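Local coordinates for protein Endonuclease/exonuclease/phosphatase (Beutenbergia cavernae DSM 12333, PDB 4RUW) that belongs to the endonuclease/exonuclease/phosphatase family and joins a DNase I-like domain that holds a zinc ion to an Ig-like beta domain, at residues 166-171 against 211-216. Residues are numbered along the deposited sequence; the frame is centred on the assembly and turned at random.
Sequences LPNENY and EDQKEQ
Asp212, on helix 207-222, reaches into the turn of 166-171 and takes four N-H groups on its carboxylate, fastening the loop that links strands 157-166 and 179-188 to a helix of the DNase I-like domain. Asp212 OD1 accepts Asn170 N at 2.9 Å through its syn lone pair, and Asn170 ND2 on the anti side, 35° out of the carboxylate plane, in a more bent bond. OD2 accepts Tyr171 N and Asn168 ND2 from opposite faces of that plane, the Asn168 amide turned 76° from the carboxylate and its ND2 coming from above it. These bonds fix the rotation of the carboxylate and would probably favour its charged form. Two of the donors, Asn170 N and Tyr171 N, are backbone groups of a short turn with helical backbone angles.

Asp212, Asn168, Leu166 and Gln216 form the tight, buried part of the contact. Gln216 CG packs against Leu166 CB at 3.8 Å, and the nearly straight Gln216 chain (chi2 169°) carries NE2 to Pro167 O at 2.9 Å in a fairly straight bond. Ser202 OG accepts from both Gln216 NE2 and Asn168 ND2, tying the two amides together, while Ile219 and Val220 continue the apolar packing around Leu166.

Toward solvent the fit loosens. Glu215 OE1 stays 3.6 Å from Asn170 ND2, with no bond between them, and Pro167 CG rests 4.2 Å from Glu215 CB. A water bridges the two segments: it accepts from Glu169 N and donates to Glu215 OE1 and, at 2.7 Å, to Asp212 OD1.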
loop_
_atom_site.group_PDB
_atom_site.type_symbol
_atom_site.label_atom_id
_atom_site.label_comp_id
_atom_site.label_asym_id
_atom_site.label_seq_id
_atom_site.Cartn_x
_atom_site.Cartn_y
_atom_site.Cartn_z
ATOM N N LEU A 166 2.008 -9.650 14.253
ATOM C CA LEU A 166 3.030 -8.626 14.102
ATOM C C LEU A 166 3.276 -8.015 15.482
ATOM O O LEU A 166 2.337 -7.684 16.181
ATOM C CB LEU A 166 2.572 -7.571 13.085
ATOM C CG LEU A 166 2.257 -8.102 11.681
ATOM C CD1 LEU A 166 1.649 -7.010 10.816
ATOM C CD2 LEU A 166 3.491 -8.679 11.007
ATOM N N PRO A 167 4.546 -7.852 15.873
ATOM C CA PRO A 167 4.944 -7.553 17.253
ATOM C C PRO A 167 4.758 -6.092 17.652
ATOM O O PRO A 167 4.791 -5.227 16.794
ATOM C CB PRO A 167 6.441 -7.864 17.231
ATOM C CG PRO A 167 6.857 -7.455 15.862
ATOM C CD PRO A 167 5.718 -7.909 14.978
ATOM N N ASN A 168 4.599 -5.834 18.948
ATOM C CA ASN A 168 4.701 -4.487 19.508
ATOM C C ASN A 168 5.673 -4.476 20.688
ATOM O O ASN A 168 5.394 -3.917 21.745
ATOM C CB ASN A 168 3.332 -3.955 19.944
ATOM C CG ASN A 168 2.643 -3.139 18.858
ATOM O OD1 ASN A 168 1.600 -3.532 18.352
ATOM N ND2 ASN A 168 3.222 -1.993 18.509
ATOM N N GLU A 169 6.825 -5.109 20.505
ATOM C CA GLU A 169 7.768 -5.307 21.601
ATOM C C GLU A 169 8.381 -4.011 22.132
ATOM O O GLU A 169 8.653 -3.895 23.318
ATOM C CB GLU A 169 8.854 -6.310 21.188
ATOM C CG GLU A 169 9.856 -6.679 22.280
ATOM C CD GLU A 169 9.256 -7.459 23.447
ATOM O OE1 GLU A 169 8.102 -7.937 23.351
ATOM O OE2 GLU A 169 9.953 -7.593 24.476
ATOM N N ASN A 170 8.609 -3.035 21.265
ATOM C CA ASN A 170 9.163 -1.769 21.742
ATOM C C ASN A 170 8.143 -0.935 22.505
ATOM O O ASN A 170 8.462 -0.330 23.523
ATOM C CB ASN A 170 9.768 -0.969 20.593
ATOM C CG ASN A 170 10.901 -1.708 19.923
ATOM O OD1 ASN A 170 11.985 -1.845 20.492
ATOM N ND2 ASN A 170 10.658 -2.198 18.712
ATOM N N TYR A 171 6.910 -0.917 22.014
ATOM C CA TYR A 171 5.831 -0.199 22.675
ATOM C C TYR A 171 5.503 -0.808 24.035
ATOM O O TYR A 171 5.333 -0.093 25.020
ATOM C CB TYR A 171 4.597 -0.201 21.776
ATOM C CG TYR A 171 3.350 0.413 22.355
ATOM C CD1 TYR A 171 3.313 1.751 22.719
ATOM C CD2 TYR A 171 2.192 -0.338 22.487
ATOM C CE1 TYR A 171 2.157 2.322 23.226
ATOM C CE2 TYR A 171 1.035 0.220 22.985
ATOM C CZ TYR A 171 1.023 1.552 23.359
ATOM O OH TYR A 171 -0.127 2.116 23.862
ATOM N N GLU A 211 9.619 2.252 15.880
ATOM C CA GLU A 211 10.458 1.057 15.873
ATOM C C GLU A 211 9.616 -0.206 15.685
ATOM O O GLU A 211 10.023 -1.133 14.990
ATOM C CB GLU A 211 11.320 0.972 17.133
ATOM C CG GLU A 211 12.342 2.104 17.255
ATOM C CD GLU A 211 13.281 2.215 16.049
ATOM O OE1 GLU A 211 13.596 1.188 15.411
ATOM O OE2 GLU A 211 13.716 3.344 15.736
ATOM N N ASP A 212 8.427 -0.232 16.276
ATOM C CA ASP A 212 7.519 -1.345 16.032
ATOM C C ASP A 212 7.016 -1.369 14.588
ATOM O O ASP A 212 6.950 -2.445 13.998
ATOM C CB ASP A 212 6.345 -1.346 17.011
ATOM C CG ASP A 212 6.750 -1.789 18.404
ATOM O OD1 ASP A 212 7.819 -2.430 18.544
ATOM O OD2 ASP A 212 5.994 -1.505 19.351
ATOM N N GLN A 213 6.660 -0.213 14.014
ATOM C CA GLN A 213 6.273 -0.172 12.603
ATOM C C GLN A 213 7.334 -0.838 11.741
ATOM O O GLN A 213 7.018 -1.634 10.852
ATOM C CB GLN A 213 6.094 1.263 12.114
ATOM C CG GLN A 213 4.913 2.011 12.687
ATOM C CD GLN A 213 4.778 3.376 12.051
ATOM O OE1 GLN A 213 5.772 4.080 11.874
ATOM N NE2 GLN A 213 3.554 3.753 11.682
ATOM N N LYS A 214 8.597 -0.515 12.004
ATOM C CA LYS A 214 9.694 -1.094 11.231
ATOM C C LYS A 214 9.763 -2.609 11.373
ATOM O O LYS A 214 9.925 -3.333 10.384
ATOM C CB LYS A 214 11.023 -0.466 11.649
ATOM C CG LYS A 214 11.185 0.963 11.160
ATOM C CD LYS A 214 12.260 1.711 11.926
ATOM C CE LYS A 214 13.608 1.054 11.804
ATOM N NZ LYS A 214 14.645 1.812 12.570
ATOM N N GLU A 215 9.651 -3.107 12.598
ATOM C CA GLU A 215 9.711 -4.553 12.791
ATOM C C GLU A 215 8.505 -5.265 12.185
ATOM O O GLU A 215 8.634 -6.349 11.605
ATOM C CB GLU A 215 9.848 -4.894 14.268
ATOM C CG GLU A 215 11.168 -4.406 14.857
ATOM C CD GLU A 215 11.588 -5.191 16.072
ATOM O OE1 GLU A 215 10.752 -5.379 16.976
ATOM O OE2 GLU A 215 12.752 -5.633 16.112
ATOM N N GLN A 216 7.331 -4.655 12.296
ATOM C CA GLN A 216 6.127 -5.201 11.683
ATOM C C GLN A 216 6.284 -5.256 10.175
ATOM O O GLN A 216 5.977 -6.268 9.541
ATOM C CB GLN A 216 4.920 -4.339 12.055
ATOM C CG GLN A 216 4.609 -4.353 13.533
ATOM C CD GLN A 216 3.590 -3.308 13.950
ATOM O OE1 GLN A 216 3.167 -2.450 13.164
ATOM N NE2 GLN A 216 3.177 -3.385 15.207
HETATM O O HOH W 1 8.053 -5.058 17.797
#